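Local coordinates for protein Pex (Synechococcus elongatus PCC 7942, PDB 2E1N) that modifies the cyanobacterial circadian clock as a period extender and probably binds DNA through a PadR-like winged helix-turn-helix domain, at residues 114-117 with 118-122; 70-73 with 74-77; 16-19 with 20-24; 108-111 with 112-115. All coordinates share one frame; numbering follows the deposited sequence.

All four interactions are local, lying along helices or at their ends, and their chemistry follows what each helix packs against. Interaction 2, on helix 68-80, and interactions 1 and 4, on helix 110-123, are partly buried. Interactions 1 and 4 share Leu-114 and Ala-115 and have their centres about 11 Å apart. Interaction 3, on helix 15-23, is a surface contact within the chain, its centre about 38 Å from that of interaction 4. Leucines dominate interaction 2, a salt bridge and phenylalanines interaction 3, whereas interaction 4 mixes charged groups with aliphatic carbon and interaction 1 relies on its backbone. Each one also has side chains that meet the second subunit.

Interaction 1: 114-117 with 118-122; sequences LAQL and WERYL
Ala-115 with Glu-119, Gln-116 with Arg-120 and Leu-117 with Tyr-121 are successive one-turn pairs of helix 110-123, the C-terminal helix that lies alongside the PadR-like winged-helix core. Backbone bonds link each pair: Arg-120 N donates a hydrogen bond to Gln-116 O at 2.9 Å, almost in line with the carbonyl, and Glu-119 N reaches Ala-115 O at 3.2 Å in the carbonyl plane. Tyr-121 N approaches Leu-117 O at 3.1 Å from above that carbonyl's plane, and the bond from Trp-118 N to Leu-114 O is weak. On the outward side, Arg-120 lays its CG 3.3 Å from Gln-116 O and runs on extended. Gln-116 OE1 then stands beside the guanidinium edge, near its plane, but 4.3 Å from Arg-120 NH2, so the two long polar chains are neighbours without a bond, as suits a solvent-facing flank. The inward side carries Trp-118. With CG anti to the backbone N (chi1 173°), its indole swings forward along the helix, where Leu-122 CD1 rests 3.4 Å above the ring plane, toward the rim. Trp-118 wedges against Cys-37, Tyr-38 and Ala-41 of helix 32-43, a broad, largely apolar ring that can touch several residues of that helix at once, while Leu-117 and Tyr-121 receive Phe-22 of the second subunit, and Tyr-121 and Leu-122 reach Tyr-64 on strand 64-65.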
loop_
_atom_site.group_PDB
_atom_site.type_symbol
_atom_site.label_atom_id
_atom_site.label_comp_id
_atom_site.label_asym_id
_atom_site.label_seq_id
_atom_site.Cartn_x
_atom_site.Cartn_y
_atom_site.Cartn_z
ATOM N N LEU B 114 -11.442 -1.408 -17.419
ATOM C CA LEU B 114 -10.426 -1.895 -16.483
ATOM C C LEU B 114 -9.227 -0.953 -16.469
ATOM O O LEU B 114 -8.681 -0.655 -15.428
ATOM C CB LEU B 114 -10.001 -3.320 -16.861
ATOM C CG LEU B 114 -11.131 -4.361 -16.751
ATOM C CD1 LEU B 114 -10.766 -5.675 -17.396
ATOM C CD2 LEU B 114 -11.541 -4.573 -15.307
ATOM N N ALA B 115 -8.832 -0.444 -17.630
ATOM C CA ALA B 115 -7.754 0.550 -17.692
ATOM C C ALA B 115 -8.065 1.806 -16.883
ATOM O O ALA B 115 -7.198 2.345 -16.197
ATOM C CB ALA B 115 -7.457 0.907 -19.152
ATOM N N GLN B 116 -9.307 2.262 -16.960
ATOM C CA GLN B 116 -9.783 3.378 -16.137
ATOM C C GLN B 116 -9.596 3.129 -14.647
ATOM O O GLN B 116 -9.257 4.047 -13.901
ATOM C CB GLN B 116 -11.259 3.638 -16.422
ATOM C CG GLN B 116 -11.551 4.201 -17.806
ATOM C CD GLN B 116 -12.906 4.854 -17.885
ATOM O OE1 GLN B 116 -13.229 5.726 -17.069
ATOM N NE2 GLN B 116 -13.711 4.444 -18.848
ATOM N N LEU B 117 -9.814 1.892 -14.201
ATOM C CA LEU B 117 -9.675 1.554 -12.794
ATOM C C LEU B 117 -8.208 1.734 -12.319
ATOM O O LEU B 117 -7.960 2.126 -11.175
ATOM C CB LEU B 117 -10.149 0.135 -12.517
ATOM C CG LEU B 117 -11.635 -0.203 -12.710
ATOM C CD1 LEU B 117 -11.824 -1.698 -12.509
ATOM C CD2 LEU B 117 -12.509 0.581 -11.764
ATOM N N TRP B 118 -7.246 1.420 -13.190
ATOM C CA TRP B 118 -5.838 1.714 -12.933
ATOM C C TRP B 118 -5.598 3.214 -12.741
ATOM O O TRP B 118 -5.092 3.648 -11.692
ATOM C CB TRP B 118 -4.989 1.179 -14.096
ATOM C CG TRP B 118 -3.549 1.540 -14.078
ATOM C CD1 TRP B 118 -2.874 2.295 -15.006
ATOM C CD2 TRP B 118 -2.590 1.143 -13.114
ATOM N NE1 TRP B 118 -1.556 2.406 -14.654
ATOM C CE2 TRP B 118 -1.353 1.695 -13.502
ATOM C CE3 TRP B 118 -2.657 0.379 -11.939
ATOM C CZ2 TRP B 118 -0.203 1.514 -12.768
ATOM C CZ3 TRP B 118 -1.521 0.196 -11.223
ATOM C CH2 TRP B 118 -0.300 0.774 -11.633
ATOM N N GLU B 119 -5.991 3.988 -13.735
ATOM C CA GLU B 119 -5.713 5.426 -13.734
ATOM C C GLU B 119 -6.384 6.103 -12.534
ATOM O O GLU B 119 -5.780 6.959 -11.850
ATOM C CB GLU B 119 -6.164 6.085 -15.037
ATOM C CG GLU B 119 -5.585 5.497 -16.327
ATOM C CD GLU B 119 -4.056 5.675 -16.502
ATOM O OE1 GLU B 119 -3.479 4.936 -17.342
ATOM O OE2 GLU B 119 -3.437 6.545 -15.841
ATOM N N ARG B 120 -7.616 5.701 -12.248
ATOM C CA ARG B 120 -8.320 6.265 -11.091
ATOM C C ARG B 120 -7.574 5.920 -9.796
ATOM O O ARG B 120 -7.356 6.793 -8.950
ATOM C CB ARG B 120 -9.791 5.831 -11.072
ATOM C CG ARG B 120 -10.624 6.525 -12.163
ATOM C CD ARG B 120 -12.117 6.646 -11.807
ATOM N NE ARG B 120 -12.944 7.126 -12.931
ATOM C CZ ARG B 120 -13.640 8.274 -12.962
ATOM N NH1 ARG B 120 -13.632 9.125 -11.944
ATOM N NH2 ARG B 120 -14.357 8.583 -14.042
ATOM N N TYR B 121 -7.143 4.665 -9.673
ATOM C CA TYR B 121 -6.341 4.220 -8.542
ATOM C C TYR B 121 -5.072 5.063 -8.381
ATOM O O TYR B 121 -4.678 5.410 -7.253
ATOM C CB TYR B 121 -5.974 2.748 -8.719
ATOM C CG TYR B 121 -5.077 2.185 -7.651
ATOM C CD1 TYR B 121 -5.609 1.555 -6.536
ATOM C CD2 TYR B 121 -3.692 2.257 -7.772
ATOM C CE1 TYR B 121 -4.801 1.027 -5.568
ATOM C CE2 TYR B 121 -2.879 1.734 -6.811
ATOM C CZ TYR B 121 -3.438 1.122 -5.708
ATOM O OH TYR B 121 -2.615 0.578 -4.747
ATOM N N LEU B 122 -4.440 5.403 -9.499
ATOM C CA LEU B 122 -3.211 6.198 -9.455
ATOM C C LEU B 122 -3.439 7.581 -8.846
ATOM O O LEU B 122 -2.640 8.043 -8.031
ATOM C CB LEU B 122 -2.598 6.333 -10.841
ATOM C CG LEU B 122 -1.913 5.058 -11.319
ATOM C CD1 LEU B 122 -1.334 5.300 -12.672
ATOM C CD2 LEU B 122 -0.854 4.583 -10.303
#

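Interaction 2: 70-73 with 74-77; sequences VLYT and ALKF
Leu-75 is the meeting point of this helical turn, its CD1 methyl lying 3.8 Å from Leu-71 CG and 3.7 Å from Tyr-72 CE2. The methyl thus touches the aliphatic chain one turn back and, at about a right angle to that, the CD2 and CE2 atoms of the phenol ring, beside which Leu-75 runs in the same direction. Different first torsions bring the leucines together: Leu-71 has CG anti to the backbone N (chi1 174°), which keeps its end level with its own turn, whereas Leu-75 keeps CG beside its own N (chi1 -61°) and leans back to meet it. Backbone bonds fix the spacing, among them Leu-75 N to Leu-71 O at 2.8 Å and Ala-74 N to Val-70 O at 2.9 Å. Ala-74 offers just a methyl, which allows close approach to Val-36 of helix 32-43. Thr-73 turns its hydroxyl back to the backbone, OG1 bonding Thr-69 O. Farther out, Leu-71 enters the core against Val-39, Leu-53 and Ile-54, Tyr-101 of strand 98-103 covers Leu-75 and Tyr-72, and Phe-77 meets Phe-15 of the second subunit. One apolar face against two other helices, with exposed Tyr-72 and Lys-76 elsewhere, is consistent with the recognition helix of a winged helix-turn-helix domain.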
loop_
_atom_site.group_PDB
_atom_site.type_symbol
_atom_site.label_atom_id
_atom_site.label_comp_id
_atom_site.label_asym_id
_atom_site.label_seq_id
_atom_site.Cartn_x
_atom_site.Cartn_y
_atom_site.Cartn_z
ATOM N N VAL B 70 2.920 -12.628 -10.649
ATOM C CA VAL B 70 1.652 -11.872 -10.761
ATOM C C VAL B 70 1.387 -11.477 -12.213
ATOM O O VAL B 70 0.243 -11.559 -12.698
ATOM C CB VAL B 70 1.644 -10.671 -9.850
ATOM C CG1 VAL B 70 0.447 -9.754 -10.198
ATOM C CG2 VAL B 70 1.666 -11.127 -8.385
ATOM N N LEU B 71 2.438 -11.115 -12.936
ATOM C CA LEU B 71 2.288 -10.821 -14.376
ATOM C C LEU B 71 1.709 -12.013 -15.137
ATOM O O LEU B 71 0.794 -11.873 -15.929
ATOM C CB LEU B 71 3.615 -10.410 -14.998
ATOM C CG LEU B 71 3.599 -10.219 -16.518
ATOM C CD1 LEU B 71 2.602 -9.158 -16.930
ATOM C CD2 LEU B 71 5.046 -9.972 -17.019
ATOM N N TYR B 72 2.214 -13.203 -14.867
ATOM C CA TYR B 72 1.754 -14.339 -15.643
ATOM C C TYR B 72 0.356 -14.759 -15.240
ATOM O O TYR B 72 -0.430 -15.183 -16.087
ATOM C CB TYR B 72 2.799 -15.423 -15.629
ATOM C CG TYR B 72 3.868 -15.069 -16.673
ATOM C CD1 TYR B 72 5.125 -14.597 -16.298
ATOM C CD2 TYR B 72 3.564 -15.093 -18.038
ATOM C CE1 TYR B 72 6.077 -14.242 -17.255
ATOM C CE2 TYR B 72 4.493 -14.727 -18.995
ATOM C CZ TYR B 72 5.741 -14.300 -18.605
ATOM O OH TYR B 72 6.671 -13.954 -19.561
ATOM N N THR B 73 0.008 -14.561 -13.971
ATOM C CA THR B 73 -1.390 -14.676 -13.499
ATOM C C THR B 73 -2.337 -13.759 -14.271
ATOM O O THR B 73 -3.430 -14.159 -14.769
ATOM C CB THR B 73 -1.474 -14.347 -12.013
ATOM O OG1 THR B 73 -0.706 -15.337 -11.287
ATOM C CG2 THR B 73 -2.938 -14.346 -11.529
ATOM N N ALA B 74 -1.920 -12.523 -14.384
ATOM C CA ALA B 74 -2.713 -11.512 -15.102
ATOM C C ALA B 74 -2.813 -11.809 -16.572
ATOM O O ALA B 74 -3.922 -11.704 -17.179
ATOM C CB ALA B 74 -2.092 -10.152 -14.908
ATOM N N LEU B 75 -1.699 -12.174 -17.179
ATOM C CA LEU B 75 -1.744 -12.508 -18.629
ATOM C C LEU B 75 -2.596 -13.731 -18.930
ATOM O O LEU B 75 -3.355 -13.721 -19.883
ATOM C CB LEU B 75 -0.392 -12.700 -19.234
ATOM C CG LEU B 75 0.573 -11.509 -19.196
ATOM C CD1 LEU B 75 2.015 -11.996 -19.500
ATOM C CD2 LEU B 75 0.074 -10.457 -20.122
ATOM N N LYS B 76 -2.485 -14.765 -18.123
ATOM C CA LYS B 76 -3.278 -15.953 -18.321
ATOM C C LYS B 76 -4.768 -15.648 -18.191
ATOM O O LYS B 76 -5.568 -16.149 -18.979
ATOM C CB LYS B 76 -2.875 -17.030 -17.335
ATOM C CG LYS B 76 -3.540 -18.352 -17.609
ATOM C CD LYS B 76 -3.313 -19.339 -16.473
ATOM C CE LYS B 76 -3.352 -20.783 -16.991
ATOM N NZ LYS B 76 -3.083 -21.798 -15.930
ATOM N N PHE B 77 -5.159 -14.856 -17.194
ATOM C CA PHE B 77 -6.553 -14.453 -17.005
ATOM C C PHE B 77 -7.073 -13.759 -18.244
ATOM O O PHE B 77 -8.145 -14.067 -18.762
ATOM C CB PHE B 77 -6.687 -13.524 -15.800
ATOM C CG PHE B 77 -8.031 -12.892 -15.650
ATOM C CD1 PHE B 77 -9.125 -13.650 -15.241
ATOM C CD2 PHE B 77 -8.246 -11.554 -15.979
ATOM C CE1 PHE B 77 -10.388 -13.065 -15.129
ATOM C CE2 PHE B 77 -9.479 -10.980 -15.878
ATOM C CZ PHE B 77 -10.575 -11.744 -15.437
#

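Interaction 3: 16-19 with 20-24; sequences EDIY and RFFQD
Arg-20, Phe-21, Phe-22 and Gln-23 each donate their backbone N-H to the carbonyl four residues earlier, from Glu-16 to Tyr-19, in alpha-helical order, and helical geometry ends at Asp-24. The shortest of these bonds runs from Phe-21 N to Asp-17 O at 2.7 Å. On one flank Asp-17 and Arg-20 lie side by side as a salt bridge, with Asp-17 OD1 2.6 Å from Arg-20 NH2, at the guanidinium edge. The N-H is badly aimed (116°) and the planes are 34° apart, so charge rather than a good hydrogen bond probably does most of the holding. Arg-20 reaches back by bending at chi3 (55°), and Asp-17 OD2 takes a second bond from Asp-14 N, which steadies the carboxylate near the start of the helix, where an acid suits the positive end of the helix dipole. Another flank is apolar: Ile-18 CG2 touches Phe-22 CE1 at 3.9 Å, the two chains pointing the same way, while Phe-22 CD1 brings its ring edge to 3.1 Å from Ile-18 O. Phe-21 CD2 stands 4.2 Å above the centre of the Phe-22 ring. With an alanine in place of Phe-22, the ring that Ile-18 and Phe-21 share is gone, which would probably open a gap against Leu-34 of the second subunit. Ile-18 meets Phe-77 and Phe-21 meets Ser-31, both of the second subunit, as expected of an amphipathic N-terminal arm helix that reaches across a dimer to pack on its partner.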
loop_
_atom_site.group_PDB
_atom_site.type_symbol
_atom_site.label_atom_id
_atom_site.label_comp_id
_atom_site.label_asym_id
_atom_site.label_seq_id
_atom_site.Cartn_x
_atom_site.Cartn_y
_atom_site.Cartn_z
ATOM N N GLU B 16 15.960 9.245 11.451
ATOM C CA GLU B 16 16.384 9.322 10.077
ATOM C C GLU B 16 15.675 8.226 9.278
ATOM O O GLU B 16 15.228 8.471 8.163
ATOM C CB GLU B 16 17.918 9.219 9.988
ATOM C CG GLU B 16 18.664 10.459 10.540
ATOM C CD GLU B 16 18.523 10.663 12.061
ATOM O OE1 GLU B 16 18.328 9.661 12.793
ATOM O OE2 GLU B 16 18.616 11.831 12.526
ATOM N N ASP B 17 15.562 7.026 9.845
ATOM C CA ASP B 17 14.705 5.979 9.265
ATOM C C ASP B 17 13.332 6.543 8.950
ATOM O O ASP B 17 12.793 6.321 7.858
ATOM C CB ASP B 17 14.519 4.783 10.202
ATOM C CG ASP B 17 15.825 4.111 10.557
ATOM O OD1 ASP B 17 16.698 3.994 9.663
ATOM O OD2 ASP B 17 15.988 3.708 11.737
ATOM N N ILE B 18 12.779 7.275 9.909
ATOM C CA ILE B 18 11.419 7.759 9.794
ATOM C C ILE B 18 11.304 8.683 8.575
ATOM O O ILE B 18 10.532 8.414 7.680
ATOM C CB ILE B 18 10.919 8.428 11.102
ATOM C CG1 ILE B 18 10.825 7.369 12.211
ATOM C CG2 ILE B 18 9.547 9.066 10.894
ATOM C CD1 ILE B 18 10.542 7.946 13.584
ATOM N N TYR B 19 12.104 9.737 8.522
ATOM C CA TYR B 19 12.024 10.672 7.376
ATOM C C TYR B 19 12.341 9.975 6.047
ATOM O O TYR B 19 11.661 10.197 5.046
ATOM C CB TYR B 19 12.924 11.896 7.591
ATOM C CG TYR B 19 12.332 12.883 8.569
ATOM C CD1 TYR B 19 12.550 12.756 9.936
ATOM C CD2 TYR B 19 11.524 13.928 8.123
ATOM C CE1 TYR B 19 12.003 13.647 10.828
ATOM C CE2 TYR B 19 10.962 14.830 9.014
ATOM C CZ TYR B 19 11.202 14.677 10.364
ATOM O OH TYR B 19 10.638 15.559 11.234
ATOM N N ARG B 20 13.363 9.126 6.057
ATOM C CA ARG B 20 13.740 8.324 4.895
ATOM C C ARG B 20 12.609 7.427 4.419
ATOM O O ARG B 20 12.413 7.260 3.218
ATOM C CB ARG B 20 14.928 7.453 5.249
ATOM C CG ARG B 20 15.620 6.784 4.073
ATOM C CD ARG B 20 17.054 6.402 4.487
ATOM N NE ARG B 20 17.044 5.565 5.695
ATOM C CZ ARG B 20 18.119 5.215 6.397
ATOM N NH1 ARG B 20 19.336 5.626 6.047
ATOM N NH2 ARG B 20 17.965 4.443 7.469
ATOM N N PHE B 21 11.875 6.826 5.361
ATOM C CA PHE B 21 10.681 6.062 5.002
ATOM C C PHE B 21 9.678 6.941 4.263
ATOM O O PHE B 21 9.092 6.522 3.250
ATOM C CB PHE B 21 9.993 5.447 6.229
ATOM C CG PHE B 21 8.772 4.628 5.888
ATOM C CD1 PHE B 21 8.877 3.272 5.638
ATOM C CD2 PHE B 21 7.520 5.227 5.796
ATOM C CE1 PHE B 21 7.748 2.513 5.319
ATOM C CE2 PHE B 21 6.386 4.486 5.452
ATOM C CZ PHE B 21 6.508 3.112 5.223
ATOM N N PHE B 22 9.453 8.151 4.764
ATOM C CA PHE B 22 8.410 8.984 4.160
ATOM C C PHE B 22 8.873 9.581 2.835
ATOM O O PHE B 22 8.055 9.910 1.984
ATOM C CB PHE B 22 7.943 10.082 5.121
ATOM C CG PHE B 22 7.024 9.584 6.171
ATOM C CD1 PHE B 22 7.512 9.165 7.391
ATOM C CD2 PHE B 22 5.666 9.491 5.931
ATOM C CE1 PHE B 22 6.654 8.684 8.374
ATOM C CE2 PHE B 22 4.808 9.018 6.903
ATOM C CZ PHE B 22 5.312 8.623 8.136
ATOM N N GLN B 23 10.179 9.733 2.675
ATOM C CA GLN B 23 10.725 10.292 1.446
ATOM C C GLN B 23 10.640 9.258 0.332
ATOM O O GLN B 23 10.244 9.578 -0.797
ATOM C CB GLN B 23 12.182 10.671 1.638
ATOM C CG GLN B 23 12.846 11.255 0.379
ATOM C CD GLN B 23 14.363 11.159 0.420
ATOM O OE1 GLN B 23 14.953 10.904 1.479
ATOM N NE2 GLN B 23 15.009 11.382 -0.741
ATOM N N ASP B 24 11.032 8.029 0.655
ATOM C CA ASP B 24 11.147 6.932 -0.336
ATOM C C ASP B 24 10.731 5.625 0.281
ATOM O O ASP B 24 11.608 4.844 0.623
ATOM C CB ASP B 24 12.625 6.718 -0.690
ATOM C CG ASP B 24 13.168 7.727 -1.653
ATOM O OD1 ASP B 24 13.007 7.494 -2.881
ATOM O OD2 ASP B 24 13.810 8.707 -1.181
#

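Interaction 4: 108-111 with 112-115; sequences DDRS and RDLA
Arg-110 turns its charged end onto Leu-114, one turn ahead, with NH2 only 3.4 Å from the methyl CD2. This lies at the beginning of helix 110-123, just after an inverse gamma turn centred on Asp-109. Bends at chi2 (-69°) and chi3 curl the arginine forward over the next turn, so that the leucine meets the edge of the guanidinium and not its face. Phe-15 of the second subunit engages the same group in a cation-pi contact, and Tyr-19 of that subunit packs on Leu-114; a leucine suits the place, its side chain serving both the arginine edge and the tyrosine. The backbone bond from Leu-114 N to Arg-110 O, at 3.4 Å, is weak. At the same helix start, Ser-111 OG donates to Asp-109 OD1 at 2.8 Å on its syn side, 17° out of the carboxylate plane. Arg-44 NH1 joins both residues, bonded to Ser-111 OG and salt-bridged to Asp-109 OD2. Replacing Ser-111 by a valine would take away the hydroxyl, and is likely to leave Asp-109 OD1 without this donor and Arg-44 with one partner fewer. Beyond it the helix is regular: Ala-115 N bonds Ser-111 O at 2.8 Å, and Ala-115 CB sits 3.2 Å from that same Ser-111 O.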
loop_
_atom_site.group_PDB
_atom_site.type_symbol
_atom_site.label_atom_id
_atom_site.label_comp_id
_atom_site.label_asym_id
_atom_site.label_seq_id
_atom_site.Cartn_x
_atom_site.Cartn_y
_atom_site.Cartn_z
ATOM N N ASP B 108 -17.209 -6.082 -27.320
ATOM C CA ASP B 108 -17.213 -5.552 -25.945
ATOM C C ASP B 108 -15.773 -5.219 -25.545
ATOM O O ASP B 108 -14.947 -6.103 -25.269
ATOM C CB ASP B 108 -17.919 -6.548 -24.992
ATOM C CG ASP B 108 -18.121 -6.000 -23.571
ATOM O OD1 ASP B 108 -17.878 -4.806 -23.336
ATOM O OD2 ASP B 108 -18.540 -6.796 -22.684
ATOM N N ASP B 109 -15.467 -3.931 -25.561
ATOM C CA ASP B 109 -14.140 -3.427 -25.185
ATOM C C ASP B 109 -14.018 -3.486 -23.648
ATOM O O ASP B 109 -14.305 -2.516 -22.945
ATOM C CB ASP B 109 -13.992 -1.984 -25.676
ATOM C CG ASP B 109 -12.576 -1.436 -25.528
ATOM O OD1 ASP B 109 -11.666 -2.189 -25.110
ATOM O OD2 ASP B 109 -12.391 -0.238 -25.860
ATOM N N ARG B 110 -13.635 -4.649 -23.135
ATOM C CA ARG B 110 -13.477 -4.809 -21.675
ATOM C C ARG B 110 -12.301 -3.980 -21.143
ATOM O O ARG B 110 -12.280 -3.554 -19.949
ATOM C CB ARG B 110 -13.255 -6.287 -21.343
ATOM C CG ARG B 110 -14.502 -7.121 -21.295
ATOM C CD ARG B 110 -15.404 -6.780 -20.117
ATOM N NE ARG B 110 -14.684 -6.307 -18.935
ATOM C CZ ARG B 110 -15.005 -6.594 -17.675
ATOM N NH1 ARG B 110 -16.045 -7.368 -17.378
ATOM N NH2 ARG B 110 -14.271 -6.104 -16.693
ATOM N N SER B 111 -11.310 -3.755 -22.005
ATOM C CA SER B 111 -10.101 -3.072 -21.602
ATOM C C SER B 111 -10.298 -1.624 -21.152
ATOM O O SER B 111 -9.605 -1.183 -20.257
ATOM C CB SER B 111 -9.025 -3.152 -22.706
ATOM O OG SER B 111 -9.263 -2.210 -23.727
ATOM N N ARG B 112 -11.254 -0.886 -21.720
ATOM C CA ARG B 112 -11.395 0.534 -21.370
ATOM C C ARG B 112 -11.725 0.717 -19.897
ATOM O O ARG B 112 -11.069 1.465 -19.169
ATOM C CB ARG B 112 -12.503 1.177 -22.204
ATOM C CG ARG B 112 -12.787 2.643 -21.893
ATOM C CD ARG B 112 -11.556 3.546 -21.955
ATOM N NE ARG B 112 -11.839 4.849 -22.587
ATOM C CZ ARG B 112 -10.915 5.757 -22.936
ATOM N NH1 ARG B 112 -9.618 5.527 -22.752
ATOM N NH2 ARG B 112 -11.295 6.904 -23.495
ATOM N N ASP B 113 -12.786 0.034 -19.496
ATOM C CA ASP B 113 -13.281 0.018 -18.127
ATOM C C ASP B 113 -12.176 -0.341 -17.120
ATOM O O ASP B 113 -11.970 0.343 -16.101
ATOM C CB ASP B 113 -14.426 -1.014 -18.097
ATOM C CG ASP B 113 -15.021 -1.197 -16.742
ATOM O OD1 ASP B 113 -15.565 -2.300 -16.509
ATOM O OD2 ASP B 113 -14.978 -0.265 -15.910
ATOM N N LEU B 114 -11.442 -1.408 -17.419
ATOM C CA LEU B 114 -10.426 -1.895 -16.483
ATOM C C LEU B 114 -9.227 -0.953 -16.469
ATOM O O LEU B 114 -8.681 -0.655 -15.428
ATOM C CB LEU B 114 -10.001 -3.320 -16.861
ATOM C CG LEU B 114 -11.131 -4.361 -16.751
ATOM C CD1 LEU B 114 -10.766 -5.675 -17.396
ATOM C CD2 LEU B 114 -11.541 -4.573 -15.307
ATOM N N ALA B 115 -8.832 -0.444 -17.630
ATOM C CA ALA B 115 -7.754 0.550 -17.692
ATOM C C ALA B 115 -8.065 1.806 -16.883
ATOM O O ALA B 115 -7.198 2.345 -16.197
ATOM C CB ALA B 115 -7.457 0.907 -19.152
#